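Local coordinates for protein esterase (Rhizomucor miehei CAU432, PDB 4WY8) that hydrolyses carboxylic ester bonds as a carboxylesterase built on the alpha/beta hydrolase fold, at residues V29-E34 with G91-S96; I58-G63 with L132-D137; I66-T71 with I116-S121; T71-T76 with R110-V115. One frame throughout, in Å; residues are numbered along the deposited sequence.

Contact 1 (V29-E34 with G91-S96)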
loop_
_atom_site.group_PDB
_atom_site.type_symbol
_atom_site.label_atom_id
_atom_site.label_comp_id
_atom_site.label_asym_id
_atom_site.label_seq_id
_atom_site.Cartn_x
_atom_site.Cartn_y
_atom_site.Cartn_z
ATOM N N VAL A 29 18.306 -6.748 30.984
ATOM C CA VAL A 29 19.102 -5.537 30.818
ATOM C C VAL A 29 18.739 -4.811 29.523
ATOM O O VAL A 29 18.513 -3.593 29.513
ATOM C CB VAL A 29 20.622 -5.888 30.848
ATOM C CG1 VAL A 29 21.485 -4.690 30.501
ATOM C CG2 VAL A 29 20.999 -6.465 32.213
ATOM N N VAL A 30 18.632 -5.581 28.447
ATOM C CA VAL A 30 18.208 -5.074 27.151
ATOM C C VAL A 30 16.823 -4.410 27.248
ATOM O O VAL A 30 16.631 -3.300 26.747
ATOM C CB VAL A 30 18.181 -6.211 26.099
ATOM C CG1 VAL A 30 17.845 -5.673 24.692
ATOM C CG2 VAL A 30 19.521 -6.915 26.070
ATOM N N ARG A 31 15.876 -5.082 27.907
ATOM C CA ARG A 31 14.524 -4.544 28.082
ATOM C C ARG A 31 14.508 -3.233 28.860
ATOM O O ARG A 31 13.772 -2.291 28.495
ATOM C CB ARG A 31 13.624 -5.569 28.784
ATOM C CG ARG A 31 13.490 -6.898 28.035
ATOM C CD ARG A 31 12.664 -7.903 28.836
ATOM N NE ARG A 31 12.658 -9.213 28.192
ATOM C CZ ARG A 31 12.849 -10.361 28.829
ATOM N NH1 ARG A 31 13.054 -10.366 30.134
ATOM N NH2 ARG A 31 12.845 -11.505 28.153
ATOM N N LYS A 32 15.313 -3.169 29.925
ATOM C CA LYS A 32 15.391 -1.935 30.711
ATOM C C LYS A 32 16.008 -0.786 29.894
ATOM O O LYS A 32 15.521 0.351 29.933
ATOM C CB LYS A 32 16.171 -2.174 32.011
ATOM C CG LYS A 32 15.301 -2.769 33.141
ATOM C CD LYS A 32 16.052 -2.902 34.485
ATOM C CE LYS A 32 16.273 -1.555 35.188
ATOM N NZ LYS A 32 15.064 -1.048 35.915
ATOM N N ALA A 33 17.051 -1.089 29.127
ATOM C CA ALA A 33 17.659 -0.094 28.241
ATOM C C ALA A 33 16.666 0.402 27.183
ATOM O O ALA A 33 16.610 1.593 26.868
ATOM C CB ALA A 33 18.897 -0.679 27.555
ATOM N N GLU A 34 15.858 -0.517 26.668
ATOM C CA GLU A 34 14.830 -0.205 25.673
ATOM C C GLU A 34 13.785 0.754 26.244
ATOM O O GLU A 34 13.465 1.820 25.650
ATOM C CB GLU A 34 14.186 -1.514 25.202
ATOM C CG GLU A 34 13.082 -1.358 24.188
ATOM C CD GLU A 34 12.546 -2.694 23.667
ATOM O OE1 GLU A 34 12.105 -3.530 24.500
ATOM O OE2 GLU A 34 12.528 -2.882 22.419
ATOM N N GLY A 91 11.168 -9.660 18.702
ATOM C CA GLY A 91 11.874 -10.935 18.588
ATOM C C GLY A 91 11.508 -11.965 19.642
ATOM O O GLY A 91 12.292 -12.894 19.891
ATOM N N TRP A 92 10.310 -11.819 20.217
ATOM C CA TRP A 92 9.791 -12.660 21.314
ATOM C C TRP A 92 10.561 -12.455 22.620
ATOM O O TRP A 92 10.346 -13.185 23.588
ATOM C CB TRP A 92 9.827 -14.161 20.963
ATOM C CG TRP A 92 9.134 -14.552 19.689
ATOM C CD1 TRP A 92 7.785 -14.605 19.473
ATOM C CD2 TRP A 92 9.755 -14.981 18.464
ATOM N NE1 TRP A 92 7.534 -15.032 18.187
ATOM C CE2 TRP A 92 8.726 -15.266 17.549
ATOM C CE3 TRP A 92 11.084 -15.144 18.052
ATOM C CZ2 TRP A 92 8.979 -15.702 16.249
ATOM C CZ3 TRP A 92 11.338 -15.585 16.760
ATOM C CH2 TRP A 92 10.289 -15.853 15.872
ATOM N N VAL A 93 11.453 -11.470 22.653
ATOM C CA VAL A 93 12.356 -11.316 23.793
ATOM C C VAL A 93 12.210 -9.943 24.452
ATOM O O VAL A 93 12.266 -9.817 25.685
ATOM C CB VAL A 93 13.818 -11.535 23.353
ATOM C CG1 VAL A 93 14.772 -11.317 24.519
ATOM C CG2 VAL A 93 13.993 -12.961 22.765
ATOM N N VAL A 94 12.003 -8.919 23.622
ATOM C CA VAL A 94 11.804 -7.555 24.110
ATOM C C VAL A 94 10.495 -6.952 23.556
ATOM O O VAL A 94 9.683 -7.654 22.927
ATOM C CB VAL A 94 13.009 -6.674 23.722
ATOM C CG1 VAL A 94 14.310 -7.359 24.144
ATOM C CG2 VAL A 94 13.028 -6.457 22.207
ATOM N N GLY A 95 10.304 -5.651 23.735
ATOM C CA GLY A 95 9.081 -5.009 23.285
ATOM C C GLY A 95 8.065 -4.929 24.403
ATOM O O GLY A 95 8.075 -5.746 25.339
ATOM N N SER A 96 7.210 -3.914 24.343
ATOM C CA SER A 96 6.240 -3.677 25.417
ATOM C C SER A 96 5.164 -2.729 24.939
ATOM O O SER A 96 5.241 -2.192 23.835
ATOM C CB SER A 96 6.912 -3.071 26.643
ATOM O OG SER A 96 7.251 -1.721 26.373
#

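Contact 2 (I58-G63 with L132-D137)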
loop_
_atom_site.group_PDB
_atom_site.type_symbol
_atom_site.label_atom_id
_atom_site.label_comp_id
_atom_site.label_asym_id
_atom_site.label_seq_id
_atom_site.Cartn_x
_atom_site.Cartn_y
_atom_site.Cartn_z
ATOM N N ILE A 58 -7.311 -11.189 32.194
ATOM C CA ILE A 58 -8.204 -12.315 32.028
ATOM C C ILE A 58 -7.542 -13.483 32.758
ATOM O O ILE A 58 -6.354 -13.771 32.576
ATOM C CB ILE A 58 -8.535 -12.585 30.533
ATOM C CG1 ILE A 58 -7.322 -12.902 29.686
ATOM C CG2 ILE A 58 -9.230 -11.359 29.931
ATOM C CD1 ILE A 58 -7.686 -12.977 28.192
ATOM N N ASN A 59 -8.340 -14.126 33.609
ATOM C CA ASN A 59 -7.912 -15.230 34.472
ATOM C C ASN A 59 -8.233 -16.602 33.898
ATOM O O ASN A 59 -9.408 -16.942 33.740
ATOM C CB ASN A 59 -8.566 -15.087 35.849
ATOM C CG ASN A 59 -8.124 -13.837 36.576
ATOM O OD1 ASN A 59 -6.977 -13.734 37.012
ATOM N ND2 ASN A 59 -9.024 -12.865 36.687
ATOM N N ARG A 60 -7.206 -17.393 33.591
ATOM C CA ARG A 60 -7.449 -18.741 33.080
ATOM C C ARG A 60 -7.867 -19.703 34.188
ATOM O O ARG A 60 -8.063 -19.307 35.344
ATOM C CB ARG A 60 -6.240 -19.306 32.317
ATOM C CG ARG A 60 -5.882 -18.521 31.070
ATOM C CD ARG A 60 -4.869 -19.265 30.194
ATOM N NE ARG A 60 -3.496 -18.813 30.414
ATOM C CZ ARG A 60 -2.509 -18.934 29.529
ATOM N NH1 ARG A 60 -2.721 -19.497 28.344
ATOM N NH2 ARG A 60 -1.297 -18.488 29.833
ATOM N N LYS A 61 -8.003 -20.971 33.807
ATOM C CA LYS A 61 -8.679 -21.978 34.616
ATOM C C LYS A 61 -7.943 -22.306 35.907
ATOM O O LYS A 61 -8.552 -22.455 36.971
ATOM C CB LYS A 61 -8.823 -23.234 33.757
ATOM C CG LYS A 61 -10.047 -24.078 33.983
ATOM C CD LYS A 61 -9.811 -25.456 33.397
ATOM C CE LYS A 61 -11.125 -26.130 33.055
ATOM N NZ LYS A 61 -11.139 -26.599 31.640
ATOM N N ASN A 62 -6.622 -22.338 35.818
ATOM C CA ASN A 62 -5.792 -22.772 36.924
ATOM C C ASN A 62 -5.385 -21.656 37.875
ATOM O O ASN A 62 -4.920 -21.916 38.988
ATOM C CB ASN A 62 -4.551 -23.460 36.371
ATOM C CG ASN A 62 -3.807 -22.593 35.374
ATOM O OD1 ASN A 62 -4.008 -21.378 35.311
ATOM N ND2 ASN A 62 -2.911 -23.205 34.621
ATOM N N GLY A 63 -5.526 -20.415 37.422
ATOM C CA GLY A 63 -5.249 -19.274 38.271
ATOM C C GLY A 63 -4.245 -18.361 37.612
ATOM O O GLY A 63 -3.852 -17.347 38.184
ATOM N N LEU A 132 2.353 -17.946 22.144
ATOM C CA LEU A 132 1.336 -18.280 21.147
ATOM C C LEU A 132 0.000 -18.682 21.776
ATOM O O LEU A 132 -1.077 -18.208 21.389
ATOM C CB LEU A 132 1.859 -19.417 20.273
ATOM C CG LEU A 132 0.860 -20.136 19.373
ATOM C CD1 LEU A 132 0.096 -19.131 18.518
ATOM C CD2 LEU A 132 1.583 -21.127 18.485
ATOM N N GLU A 133 0.091 -19.531 22.786
ATOM C CA GLU A 133 -1.072 -19.995 23.515
ATOM C C GLU A 133 -1.731 -18.865 24.307
ATOM O O GLU A 133 -2.973 -18.802 24.395
ATOM C CB GLU A 133 -0.647 -21.157 24.403
ATOM C CG GLU A 133 -0.310 -22.382 23.550
ATOM C CD GLU A 133 0.288 -23.522 24.350
ATOM O OE1 GLU A 133 0.707 -24.530 23.725
ATOM O OE2 GLU A 133 0.314 -23.421 25.599
ATOM N N GLU A 134 -0.924 -17.972 24.882
ATOM C CA GLU A 134 -1.512 -16.786 25.513
ATOM C C GLU A 134 -2.300 -15.942 24.499
ATOM O O GLU A 134 -3.410 -15.472 24.795
ATOM C CB GLU A 134 -0.437 -15.923 26.181
ATOM C CG GLU A 134 0.164 -16.556 27.446
ATOM C CD GLU A 134 1.451 -15.878 27.920
ATOM O OE1 GLU A 134 2.040 -15.078 27.153
ATOM O OE2 GLU A 134 1.880 -16.147 29.066
ATOM N N CYS A 135 -1.735 -15.756 23.303
ATOM C CA CYS A 135 -2.360 -14.894 22.296
ATOM C C CYS A 135 -3.662 -15.488 21.764
ATOM O O CYS A 135 -4.679 -14.772 21.581
ATOM C CB CYS A 135 -1.388 -14.624 21.134
ATOM S SG CYS A 135 0.082 -13.644 21.630
ATOM N N LEU A 136 -3.625 -16.794 21.519
ATOM C CA LEU A 136 -4.804 -17.516 21.083
ATOM C C LEU A 136 -5.862 -17.414 22.159
ATOM O O LEU A 136 -7.005 -17.073 21.877
ATOM C CB LEU A 136 -4.460 -18.979 20.780
ATOM C CG LEU A 136 -5.650 -19.870 20.427
ATOM C CD1 LEU A 136 -6.324 -19.505 19.076
ATOM C CD2 LEU A 136 -5.188 -21.321 20.419
ATOM N N ASP A 137 -5.468 -17.634 23.406
ATOM C CA ASP A 137 -6.416 -17.500 24.509
ATOM C C ASP A 137 -7.040 -16.099 24.585
ATOM O O ASP A 137 -8.221 -15.944 24.929
ATOM C CB ASP A 137 -5.738 -17.809 25.839
ATOM C CG ASP A 137 -5.648 -19.300 26.124
ATOM O OD1 ASP A 137 -6.301 -20.098 25.411
ATOM O OD2 ASP A 137 -4.927 -19.665 27.085
#

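Contact 3 (I66-T71 with I116-S121)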
loop_
_atom_site.group_PDB
_atom_site.type_symbol
_atom_site.label_atom_id
_atom_site.label_comp_id
_atom_site.label_asym_id
_atom_site.label_seq_id
_atom_site.Cartn_x
_atom_site.Cartn_y
_atom_site.Cartn_z
ATOM N N ILE A 66 -3.535 -13.572 31.870
ATOM C CA ILE A 66 -3.085 -12.874 30.675
ATOM C C ILE A 66 -3.393 -11.398 30.885
ATOM O O ILE A 66 -4.522 -11.026 31.243
ATOM C CB ILE A 66 -3.747 -13.421 29.406
ATOM C CG1 ILE A 66 -3.420 -14.905 29.271
ATOM C CG2 ILE A 66 -3.220 -12.723 28.182
ATOM C CD1 ILE A 66 -4.250 -15.614 28.259
ATOM N N GLU A 67 -2.368 -10.564 30.739
ATOM C CA GLU A 67 -2.557 -9.122 30.836
ATOM C C GLU A 67 -2.836 -8.474 29.484
ATOM O O GLU A 67 -2.036 -8.578 28.552
ATOM C CB GLU A 67 -1.343 -8.475 31.498
ATOM C CG GLU A 67 -0.962 -9.112 32.844
ATOM C CD GLU A 67 -2.121 -9.076 33.833
ATOM O OE1 GLU A 67 -2.815 -8.034 33.893
ATOM O OE2 GLU A 67 -2.338 -10.078 34.556
ATOM N N LEU A 68 -3.977 -7.794 29.417
ATOM C CA LEU A 68 -4.419 -7.041 28.252
ATOM C C LEU A 68 -4.348 -5.547 28.525
ATOM O O LEU A 68 -4.695 -5.099 29.624
ATOM C CB LEU A 68 -5.857 -7.408 27.891
ATOM C CG LEU A 68 -6.155 -8.904 27.764
ATOM C CD1 LEU A 68 -7.630 -9.096 27.429
ATOM C CD2 LEU A 68 -5.275 -9.584 26.735
ATOM N N THR A 69 -3.864 -4.784 27.546
ATOM C CA THR A 69 -3.951 -3.319 27.576
ATOM C C THR A 69 -4.903 -2.885 26.461
ATOM O O THR A 69 -4.636 -3.111 25.285
ATOM C CB THR A 69 -2.550 -2.665 27.404
ATOM O OG1 THR A 69 -1.654 -3.216 28.372
ATOM C CG2 THR A 69 -2.604 -1.188 27.612
ATOM N N ILE A 70 -6.031 -2.290 26.824
ATOM C CA ILE A 70 -7.037 -1.921 25.847
ATOM C C ILE A 70 -7.110 -0.418 25.664
ATOM O O ILE A 70 -7.410 0.318 26.614
ATOM C CB ILE A 70 -8.414 -2.434 26.260
ATOM C CG1 ILE A 70 -8.324 -3.918 26.619
ATOM C CG2 ILE A 70 -9.437 -2.162 25.152
ATOM C CD1 ILE A 70 -9.583 -4.471 27.225
ATOM N N THR A 71 -6.875 0.052 24.441
ATOM C CA THR A 71 -6.961 1.491 24.189
ATOM C C THR A 71 -8.131 1.797 23.250
ATOM O O THR A 71 -8.409 1.023 22.343
ATOM C CB THR A 71 -5.624 2.044 23.594
ATOM O OG1 THR A 71 -5.211 1.215 22.514
ATOM C CG2 THR A 71 -4.506 2.044 24.645
ATOM N N ILE A 116 -6.624 -4.109 21.377
ATOM C CA ILE A 116 -6.416 -5.008 22.490
ATOM C C ILE A 116 -5.005 -5.582 22.409
ATOM O O ILE A 116 -4.706 -6.478 21.621
ATOM C CB ILE A 116 -7.486 -6.101 22.484
ATOM C CG1 ILE A 116 -8.869 -5.428 22.585
ATOM C CG2 ILE A 116 -7.285 -7.055 23.633
ATOM C CD1 ILE A 116 -10.013 -6.325 22.223
ATOM N N PHE A 117 -4.144 -5.000 23.232
ATOM C CA PHE A 117 -2.726 -5.278 23.272
ATOM C C PHE A 117 -2.427 -6.421 24.246
ATOM O O PHE A 117 -2.619 -6.299 25.445
ATOM C CB PHE A 117 -1.984 -3.990 23.688
ATOM C CG PHE A 117 -0.491 -4.036 23.488
ATOM C CD1 PHE A 117 0.350 -4.460 24.509
ATOM C CD2 PHE A 117 0.069 -3.633 22.276
ATOM C CE1 PHE A 117 1.736 -4.488 24.325
ATOM C CE2 PHE A 117 1.437 -3.679 22.078
ATOM C CZ PHE A 117 2.275 -4.100 23.108
ATOM N N VAL A 118 -1.941 -7.534 23.734
ATOM C CA VAL A 118 -1.662 -8.657 24.589
ATOM C C VAL A 118 -0.249 -8.550 25.133
ATOM O O VAL A 118 0.715 -8.525 24.353
ATOM C CB VAL A 118 -1.820 -9.979 23.826
ATOM C CG1 VAL A 118 -1.524 -11.144 24.751
ATOM C CG2 VAL A 118 -3.224 -10.062 23.237
ATOM N N ASN A 119 -0.118 -8.423 26.454
ATOM C CA ASN A 119 1.208 -8.427 27.051
ATOM C C ASN A 119 1.673 -9.857 27.265
ATOM O O ASN A 119 1.723 -10.329 28.390
ATOM C CB ASN A 119 1.208 -7.656 28.373
ATOM C CG ASN A 119 0.750 -6.231 28.201
ATOM O OD1 ASN A 119 1.546 -5.350 27.868
ATOM N ND2 ASN A 119 -0.544 -5.993 28.392
ATOM N N TYR A 120 2.074 -10.533 26.192
ATOM C CA TYR A 120 2.413 -11.954 26.305
ATOM C C TYR A 120 3.771 -12.183 26.987
ATOM O O TYR A 120 4.557 -11.238 27.160
ATOM C CB TYR A 120 2.364 -12.626 24.925
ATOM C CG TYR A 120 3.289 -12.051 23.867
ATOM C CD1 TYR A 120 4.618 -12.454 23.781
ATOM C CD2 TYR A 120 2.822 -11.124 22.941
ATOM C CE1 TYR A 120 5.457 -11.939 22.818
ATOM C CE2 TYR A 120 3.659 -10.600 21.967
ATOM C CZ TYR A 120 4.969 -11.010 21.914
ATOM O OH TYR A 120 5.801 -10.499 20.944
ATOM N N SER A 121 3.998 -13.416 27.446
ATOM C CA SER A 121 5.219 -13.759 28.171
ATOM C C SER A 121 6.411 -13.790 27.231
ATOM O O SER A 121 6.381 -14.444 26.171
ATOM C CB SER A 121 5.068 -15.101 28.889
ATOM O OG SER A 121 3.948 -15.082 29.775
#

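Contact 4 (T71-T76 with R110-V115)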
loop_
_atom_site.group_PDB
_atom_site.type_symbol
_atom_site.label_atom_id
_atom_site.label_comp_id
_atom_site.label_asym_id
_atom_site.label_seq_id
_atom_site.Cartn_x
_atom_site.Cartn_y
_atom_site.Cartn_z
ATOM N N THR A 71 -6.875 0.052 24.441
ATOM C CA THR A 71 -6.961 1.491 24.189
ATOM C C THR A 71 -8.131 1.797 23.250
ATOM O O THR A 71 -8.409 1.023 22.343
ATOM C CB THR A 71 -5.624 2.044 23.594
ATOM O OG1 THR A 71 -5.211 1.215 22.514
ATOM C CG2 THR A 71 -4.506 2.044 24.645
ATOM N N ARG A 72 -8.850 2.894 23.486
ATOM C CA ARG A 72 -9.894 3.319 22.546
ATOM C C ARG A 72 -9.930 4.838 22.406
ATOM O O ARG A 72 -9.410 5.536 23.267
ATOM C CB ARG A 72 -11.272 2.745 22.953
ATOM C CG ARG A 72 -11.501 2.533 24.402
ATOM C CD ARG A 72 -12.664 1.550 24.690
ATOM N NE ARG A 72 -13.952 2.045 24.216
ATOM C CZ ARG A 72 -14.907 1.282 23.692
ATOM N NH1 ARG A 72 -16.052 1.836 23.297
ATOM N NH2 ARG A 72 -14.724 -0.032 23.559
ATOM N N PRO A 73 -10.551 5.353 21.324
ATOM C CA PRO A 73 -10.606 6.815 21.214
ATOM C C PRO A 73 -11.428 7.391 22.364
ATOM O O PRO A 73 -12.272 6.670 22.913
ATOM C CB PRO A 73 -11.304 7.060 19.865
ATOM C CG PRO A 73 -11.275 5.741 19.134
ATOM C CD PRO A 73 -11.251 4.690 20.210
ATOM N N LEU A 74 -11.140 8.628 22.759
ATOM C CA LEU A 74 -11.958 9.340 23.739
ATOM C C LEU A 74 -13.349 9.549 23.167
ATOM O O LEU A 74 -13.525 9.554 21.944
ATOM C CB LEU A 74 -11.320 10.686 24.100
ATOM C CG LEU A 74 -9.963 10.642 24.803
ATOM C CD1 LEU A 74 -9.456 12.042 25.034
ATOM C CD2 LEU A 74 -10.102 9.923 26.128
ATOM N N ASP A 75 -14.343 9.697 24.037
ATOM C CA ASP A 75 -15.718 9.932 23.578
ATOM C C ASP A 75 -16.281 8.762 22.740
ATOM O O ASP A 75 -16.926 8.971 21.708
ATOM C CB ASP A 75 -15.778 11.246 22.776
ATOM C CG ASP A 75 -15.356 12.465 23.609
ATOM O OD1 ASP A 75 -15.448 12.403 24.854
ATOM O OD2 ASP A 75 -14.913 13.480 23.020
ATOM N N THR A 76 -15.972 7.538 23.163
ATOM C CA THR A 76 -16.568 6.326 22.594
ATOM C C THR A 76 -17.156 5.463 23.716
ATOM O O THR A 76 -17.380 4.259 23.533
ATOM C CB THR A 76 -15.537 5.491 21.768
ATOM O OG1 THR A 76 -14.434 5.105 22.605
ATOM C CG2 THR A 76 -15.014 6.308 20.600
ATOM N N ARG A 110 -6.878 6.423 14.566
ATOM C CA ARG A 110 -7.112 6.483 13.124
ATOM C C ARG A 110 -8.177 5.469 12.710
ATOM O O ARG A 110 -9.001 5.756 11.873
ATOM C CB ARG A 110 -5.823 6.251 12.345
ATOM C CG ARG A 110 -4.812 7.388 12.493
ATOM C CD ARG A 110 -3.594 7.132 11.620
ATOM N NE ARG A 110 -2.417 7.885 12.054
ATOM C CZ ARG A 110 -1.393 8.199 11.262
ATOM N NH1 ARG A 110 -1.405 7.838 9.978
ATOM N NH2 ARG A 110 -0.348 8.859 11.759
ATOM N N ALA A 111 -8.162 4.285 13.306
ATOM C CA ALA A 111 -9.130 3.256 12.942
ATOM C C ALA A 111 -10.424 3.419 13.728
ATOM O O ALA A 111 -11.443 2.833 13.371
ATOM C CB ALA A 111 -8.543 1.857 13.175
ATOM N N ARG A 112 -10.380 4.233 14.782
ATOM C CA ARG A 112 -11.501 4.357 15.721
ATOM C C ARG A 112 -11.904 2.972 16.200
ATOM O O ARG A 112 -13.046 2.548 16.042
ATOM C CB ARG A 112 -12.690 5.100 15.084
ATOM C CG ARG A 112 -12.409 6.584 14.888
ATOM C CD ARG A 112 -13.657 7.400 14.521
ATOM N NE ARG A 112 -14.662 7.361 15.579
ATOM C CZ ARG A 112 -14.630 8.143 16.654
ATOM N NH1 ARG A 112 -13.642 9.016 16.812
ATOM N NH2 ARG A 112 -15.576 8.044 17.571
ATOM N N ALA A 113 -10.933 2.264 16.758
ATOM C CA ALA A 113 -11.110 0.879 17.149
ATOM C C ALA A 113 -10.669 0.719 18.577
ATOM O O ALA A 113 -10.009 1.613 19.123
ATOM C CB ALA A 113 -10.305 -0.035 16.241
ATOM N N ALA A 114 -11.053 -0.392 19.199
ATOM C CA ALA A 114 -10.444 -0.794 20.457
ATOM C C ALA A 114 -9.240 -1.649 20.127
ATOM O O ALA A 114 -9.379 -2.732 19.545
ATOM C CB ALA A 114 -11.426 -1.569 21.347
ATOM N N VAL A 115 -8.052 -1.168 20.459
ATOM C CA VAL A 115 -6.883 -2.004 20.248
ATOM C C VAL A 115 -6.616 -2.794 21.527
ATOM O O VAL A 115 -6.459 -2.240 22.626
ATOM C CB VAL A 115 -5.653 -1.189 19.830
ATOM C CG1 VAL A 115 -4.503 -2.097 19.612
ATOM C CG2 VAL A 115 -5.949 -0.438 18.532
HETATM O O HOH W 1 -3.694 -1.000 23.605
#

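Contact 1 (V29-E34 with G91-S96)
R31 and E34, neighbours on one side of helix 27-39, both grip the V93-G95 loop. This loop runs on from the HGGGW sequence of the alpha/beta hydrolase fold, a segment that in esterases of the hormone-sensitive lipase type supplies oxyanion-hole amides. The R31 chain is extended from CG to NE and brings the edge of its guanidinium to the carbonyl of V93. R31 NE donates to V93 O at 2.6 Å, nearly along the C=O axis and with the oxygen in the guanidinium plane. R31 NH2 adds a weak, more bent bond to that same V93 O at 3.0 Å, so one carbonyl oxygen takes two donors from one group. The remaining nitrogen, NH1, is engaged in a salt bridge with E125, leaving each R31 nitrogen with a partner.

E34 serves as acceptor: with CG anti to the backbone N (chi1 179°) and the chain extended beyond it, the carboxylate is carried out to the loop, where OE1 receives the G95 N-H at 2.9 Å on its syn side, 15° out of the carboxylate plane. The donor and acceptor links thus flank V94. V93 packs against W220, F221 and H224 of helix 215-225. V94 fills the ground between the polar links, with CG1 4.0 Å from V30 CG1 and CB 3.4 Å from E34 OE1.

Contact 2 (I58-G63 with L132-D137)
R60 and D137 form a salt bridge between helix 130-143 and the turn of the beta hairpin formed by strands 51-59 and 65-73, at the margin of the alpha/beta hydrolase sheet. The arginine leaves its backbone with CG anti to the carbonyl carbon (chi1 -63°) and bends at chi3 (-98°), which swings NE out of the extended line. R60 NH1 donates to D137 OD2 at a bent N-H...O angle of 145°; the modelled length of this bridge is doubtful. The geometry is single-pronged: OD2 is met on its anti side, and the guanidinium and carboxylate planes stand almost perpendicular. R60 CD also lies close to D137 OD2.

One turn earlier on the helix, E134 CG lies 3.4 Å from R60 NH2 as the two side chains cross at about a right angle. The E134 carboxylate is turned elsewhere, OE2 bonding to the S121 hydroxyl; this OE2, 4.0 Å from R60 NH2 and beyond salt-bridge range, may add some attraction. NE of R60 has a weak bond to S64 within the hairpin. On the strand, I58 points toward the helix, its CD1 4.4 Å from the carbonyl O of D137.

Contact 3 (I66-T71 with I116-S121)
L68 and V118 lie side by side, pointing the same way, with L68 CD2 4.1 Å from V118 CG2. I70 and I116 repeat this two residues further along, I70 CG2 standing 4.2 Å from I116 CG1. I66 closes the row obliquely, its CG2 4.1 Å from V118 CG1, and D137 of helix 130-143 also touches I66. Beneath these side chains strands 65-73 and 114-118 run antiparallel; strand 65-73 is the second strand, the one that runs against its neighbours in the alpha/beta hydrolase sheet. L68-V118 and I70-I116 are non-hydrogen-bonded pairs; T69 and F117 between them exchange two backbone bonds and turn their side chains to the other face, where F117 meets H88.

At the end of the pairing, N119 is the centre of an inverse gamma turn. Its chi1 of -58° sets CG beside the backbone N, and ND2 of the amide then faces E67 O and T69 OG1. The backbone N donates to E67 O at 2.8 Å. N119 ND2 donates to that E67 O as well, at 3.0 Å from well above the carbonyl plane. The second ND2 hydrogen goes to T69 OG1 at 3.0 Å, nearly straight (170°) and in the amide plane; T69 OG1 is also hydrogen-bonded to E55 OE1.

Contact 4 (T71-T76 with R110-V115)
R72 and A114 touch where the antiparallel pairing of strands 65-73 and 114-118 in the alpha/beta hydrolase sheet runs out, at the link from helix 101-111 to strand 114-118. R72 CB lies 4.2 Å from the carbonyl O of A113. CG and CD carry the chain onward, and a bend at chi3 (-63°) sets NE near the T76 hydroxyl, a weak bond of 3.5 Å from R72 NE to T76 OG1. At the tip, R72 NH1 donates to T76 O at 2.8 Å, with the oxygen close to the guanidinium plane, and also to the carbonyl of Q79. R72 NH2 passes 4.3 Å from A114 CB and bonds to N152 O. The T76 hydroxyl in turn donates to P73 O at 2.7 Å, drawing the 73-76 turn together.

Between the two neighbouring strands, T71 and V115 form an antiparallel hydrogen-bonded pair: V115 N donates to T71 O at 2.9 Å, and T71 N donates back to V115 O. A water joins T71 OG1 to V115 O, while that hydroxyl also bonds to T108. Further out, R112, with positive phi just after helix 101-111, packs its CA against the P73 ring, and R112 NH2 comes to 3.5 Å from T76 CG2. The two arginines therefore differ in use: R112 touches the turn mainly by packing, whereas the buried R72 guanidinium is bonded to the backbone carbonyls of T76, Q79 and N152, which would be expected to stabilise its positive charge.

In the fold
Contacts 2, 3 and 4 gather at the antiparallel margin of the eight-stranded sheet. Contacts 3 and 4 follow the same two strands, 65-73 and 114-118, share T71 and have centres 15 Å apart. Contact 2, centred 11 Å from contact 3, ties the turn between strands 51-59 and 65-73 to helix 130-143; E134 and S121 join the two directly. Along the chain contact 2 encloses contact 3, which encloses contact 4. Contact 1 alternates with the others, bringing N-terminal helix 27-39 against the loop after strand 83-87; S96 packs on F117, about 16 Å between the centres of contacts 1 and 3. The N-terminal segment is thereby joined to the probable oxyanion-hole region, with the sheet margin alongside.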